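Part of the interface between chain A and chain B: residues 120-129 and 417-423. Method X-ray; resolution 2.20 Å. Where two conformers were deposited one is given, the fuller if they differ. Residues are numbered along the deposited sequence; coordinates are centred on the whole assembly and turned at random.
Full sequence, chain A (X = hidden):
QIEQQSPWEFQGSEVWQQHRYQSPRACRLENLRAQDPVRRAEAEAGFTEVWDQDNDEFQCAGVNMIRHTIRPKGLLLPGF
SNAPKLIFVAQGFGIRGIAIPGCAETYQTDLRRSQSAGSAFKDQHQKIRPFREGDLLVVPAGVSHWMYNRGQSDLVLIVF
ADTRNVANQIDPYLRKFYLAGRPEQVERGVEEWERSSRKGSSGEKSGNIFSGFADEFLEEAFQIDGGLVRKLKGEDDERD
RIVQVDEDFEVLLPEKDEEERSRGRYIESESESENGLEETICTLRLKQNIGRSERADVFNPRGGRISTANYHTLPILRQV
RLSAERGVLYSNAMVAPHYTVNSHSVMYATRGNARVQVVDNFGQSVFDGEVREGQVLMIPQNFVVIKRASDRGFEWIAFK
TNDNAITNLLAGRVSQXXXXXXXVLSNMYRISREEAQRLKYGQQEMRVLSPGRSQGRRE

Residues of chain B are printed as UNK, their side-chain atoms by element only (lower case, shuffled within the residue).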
# COMPACT_ATOMS: atom_id res chain seq x y z
N ALA A 120 48.34 -20.34 9.38
CA ALA A 120 48.04 -19.81 8.05
C ALA A 120 46.55 -19.94 7.71
O ALA A 120 46.18 -20.16 6.55
CB ALA A 120 48.88 -20.55 7.00
N PHE A 121 45.69 -19.79 8.71
CA PHE A 121 44.26 -19.89 8.50
C PHE A 121 43.66 -18.58 8.02
O PHE A 121 44.04 -17.49 8.47
CB PHE A 121 43.55 -20.31 9.79
CG PHE A 121 42.05 -20.25 9.69
CD1 PHE A 121 41.36 -21.03 8.77
CD2 PHE A 121 41.33 -19.39 10.52
CE1 PHE A 121 39.97 -20.96 8.67
CE2 PHE A 121 39.94 -19.31 10.42
CZ PHE A 121 39.26 -20.10 9.50
N LYS A 122 42.71 -18.69 7.09
CA LYS A 122 42.04 -17.52 6.55
C LYS A 122 40.54 -17.76 6.69
O LYS A 122 40.01 -18.75 6.20
CB LYS A 122 42.39 -17.34 5.07
CG LYS A 122 43.27 -16.13 4.76
CD LYS A 122 43.20 -15.81 3.28
CE LYS A 122 43.81 -14.45 2.97
NZ LYS A 122 43.53 -14.04 1.56
N ASP A 123 39.86 -16.84 7.38
CA ASP A 123 38.42 -16.93 7.60
C ASP A 123 37.67 -16.28 6.44
O ASP A 123 38.16 -15.32 5.83
CB ASP A 123 38.07 -16.22 8.91
CG ASP A 123 36.57 -16.24 9.22
OD1 ASP A 123 36.08 -15.25 9.81
OD2 ASP A 123 35.90 -17.24 8.89
N GLN A 124 36.50 -16.80 6.12
CA GLN A 124 35.69 -16.23 5.05
C GLN A 124 34.46 -15.58 5.69
O GLN A 124 33.77 -16.24 6.47
CB GLN A 124 35.27 -17.33 4.07
CG GLN A 124 34.65 -16.81 2.79
CD GLN A 124 34.66 -17.87 1.69
OE1 GLN A 124 33.95 -18.88 1.78
NE2 GLN A 124 35.46 -17.64 0.65
N HIS A 125 34.19 -14.32 5.37
CA HIS A 125 33.06 -13.61 5.97
C HIS A 125 32.63 -12.35 5.21
O HIS A 125 33.27 -11.92 4.26
CB HIS A 125 33.42 -13.19 7.39
CG HIS A 125 34.54 -12.21 7.43
ND1 HIS A 125 34.45 -10.96 6.88
CD2 HIS A 125 35.81 -12.33 7.88
CE1 HIS A 125 35.61 -10.34 6.98
NE2 HIS A 125 36.46 -11.15 7.58
N GLN A 126 31.55 -11.75 5.70
CA GLN A 126 30.94 -10.53 5.17
C GLN A 126 31.88 -9.35 5.25
O GLN A 126 32.82 -9.35 6.02
CB GLN A 126 29.69 -10.19 6.00
CG GLN A 126 30.02 -9.97 7.47
CD GLN A 126 28.80 -9.93 8.40
OE1 GLN A 126 28.92 -10.15 9.60
NE2 GLN A 126 27.64 -9.63 7.84
N LYS A 127 31.62 -8.33 4.44
CA LYS A 127 32.42 -7.12 4.45
C LYS A 127 32.31 -6.49 5.83
O LYS A 127 31.25 -6.54 6.45
CB LYS A 127 31.91 -6.13 3.40
CG LYS A 127 32.51 -4.74 3.49
CD LYS A 127 31.77 -3.75 2.59
CE LYS A 127 31.97 -4.06 1.11
NZ LYS A 127 31.18 -3.15 0.24
N ILE A 128 33.40 -5.91 6.31
CA ILE A 128 33.39 -5.25 7.61
C ILE A 128 33.23 -3.78 7.31
O ILE A 128 34.13 -3.14 6.76
CB ILE A 128 34.71 -5.49 8.37
CG1 ILE A 128 34.84 -6.98 8.72
CG2 ILE A 128 34.74 -4.62 9.62
CD1 ILE A 128 33.79 -7.49 9.69
N ARG A 129 32.08 -3.24 7.68
CA ARG A 129 31.73 -1.85 7.42
C ARG A 129 31.91 -0.95 8.63
O ARG A 129 31.25 -1.13 9.65
CB ARG A 129 30.29 -1.77 6.92
CG ARG A 129 29.94 -2.95 6.03
CD ARG A 129 28.66 -2.73 5.26
NE ARG A 129 28.26 -3.96 4.59
CZ ARG A 129 27.50 -4.00 3.50
NH1 ARG A 129 27.07 -2.87 2.95
NH2 ARG A 129 27.18 -5.17 2.96
N UNK B 417 25.18 -17.67 9.15
CA UNK B 417 26.27 -18.13 9.99
C UNK B 417 27.60 -18.00 9.23
O UNK B 417 28.61 -17.56 9.79
c UNK B 417 26.17 -19.83 11.91
c UNK B 417 26.03 -19.58 10.41
c UNK B 417 25.48 -17.57 13.41
s UNK B 417 24.83 -19.17 12.94
N UNK B 418 27.59 -18.35 7.94
CA UNK B 418 28.79 -18.27 7.10
C UNK B 418 29.27 -16.84 6.94
O UNK B 418 30.48 -16.59 6.90
c UNK B 418 29.38 -21.17 5.32
n UNK B 418 31.07 -23.15 4.25
c UNK B 418 29.91 -23.51 4.76
c UNK B 418 28.17 -20.35 5.73
c UNK B 418 28.49 -18.87 5.72
n UNK B 418 29.08 -22.60 5.27
n UNK B 418 29.56 -24.79 4.75
N UNK B 419 28.34 -15.90 6.84
CA UNK B 419 28.69 -14.50 6.67
C UNK B 419 29.38 -13.88 7.88
O UNK B 419 30.13 -12.91 7.75
c UNK B 419 26.72 -11.40 3.77
s UNK B 419 27.68 -12.93 3.71
c UNK B 419 27.43 -13.68 6.37
c UNK B 419 26.83 -13.90 4.99
N UNK B 420 29.12 -14.42 9.06
CA UNK B 420 29.68 -13.85 10.27
C UNK B 420 31.10 -14.28 10.58
O UNK B 420 31.43 -15.46 10.52
c UNK B 420 27.40 -12.18 11.84
c UNK B 420 28.78 -14.20 11.46
c UNK B 420 27.36 -13.62 11.42
c UNK B 420 26.42 -14.44 12.31
N UNK B 421 31.96 -13.31 10.91
CA UNK B 421 33.36 -13.57 11.24
C UNK B 421 33.43 -14.54 12.41
O UNK B 421 32.49 -14.60 13.21
c UNK B 421 31.68 -11.86 10.93
c UNK B 421 33.90 -12.19 11.62
c UNK B 421 33.05 -11.27 10.80
N UNK B 422 34.52 -15.30 12.52
CA UNK B 422 34.66 -16.24 13.62
C UNK B 422 34.69 -15.48 14.95
O UNK B 422 34.15 -15.95 15.94
c UNK B 422 35.90 -18.22 12.46
c UNK B 422 35.93 -17.07 13.47
c UNK B 422 34.79 -19.20 12.82
c UNK B 422 37.24 -18.93 12.48
N UNK B 423 35.33 -14.32 14.95
CA UNK B 423 35.40 -13.52 16.17
C UNK B 423 34.02 -13.15 16.69
O UNK B 423 33.80 -13.06 17.91

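Position 417 of chain B carries four side-chain atoms, three carbons and a sulfur, in an unbranched chain with the sulfur next to last. None of them reaches the chain A stretch, so the identification rests on composition alone: a thioether of this length is methionine, Met B417. Its role here is internal, since its backbone O accepts a bond from the backbone N of position 420 at 3.3 Å.

Position 418 has seven side-chain atoms: three carbons in a row, a nitrogen, then a carbon bearing two more nitrogens. That terminal group is a guanidinium, and the residue is arginine, Arg B418. Its side chain makes no close contact with the chain A stretch and finds its hydrogen-bond partners elsewhere in the structure. What approaches is the backbone: Arg B418 O lies 3.3 Å from Gln A124 O, but both atoms are acceptors, so this is proximity without a hydrogen bond.

Position 419 repeats the unbranched pattern of three carbons and one sulfur. Its terminal carbon, bonded only to sulfur, lies 3.9 Å from Gln A126 CB. This is again methionine, Met B419, with CE as the touching atom and all three chi angles in m. Its CA is 4.5 Å from His A125 CA, the closest backbone register of the two stretches.

Position 420 shows four carbons, forked at the second, which excludes a fork at CB and indicates leucine. Although its CA-to-CB bond points away from chain A, the side-chain end returns: one terminal methyl carbon lies 3.4 Å from Gln A126 OE1. Leu B420, whose CD2 makes that approach, is the first residue to leave helical phi/psi.

At position 421 three carbons close a ring onto the backbone N, a feature unique to proline among the standard residues. The middle ring carbon sits over one face of the His A125 imidazole, 4.2 Å from the ring centroid and 26° off the normal. In Pro B421 this atom is CG, and the contact is a CH-pi interaction; the same CG is 4.0 Å from Ile A128 CD1.

Position 422 again has four carbons forked at the second, and one of its methyl carbons lies 3.4 Å from Phe A121 CE2, at the edge of that ring near its plane. This is leucine, Leu B422, and the methyl is CD1.

Position 423 has no side-chain atoms and touches nothing in the chain A stretch; it is glycine, Gly B423.

Two hydrogen bonds and apolar packing join the stretches, and the contact as a whole buries 434 Å², both sides summed. Gln A126 N donates to Met B419 O at 2.8 Å and 171°, a nearly linear bond to a carbonyl at the end of the helix. Leu B422 N donates to Asp A123 OD1 at 3.1 Å and 155°; Pro B421 is at the N-cap position, and the carboxylate of Asp A123 meets the amide of Leu B422, the first residue of the helix. Between these bonds in sequence, Pro B421 packs on His A125, whose ND1 is itself held by a very short 2.4 Å bond to Gln A126 O.

Chain B, residues 417-423: MRMLPLG
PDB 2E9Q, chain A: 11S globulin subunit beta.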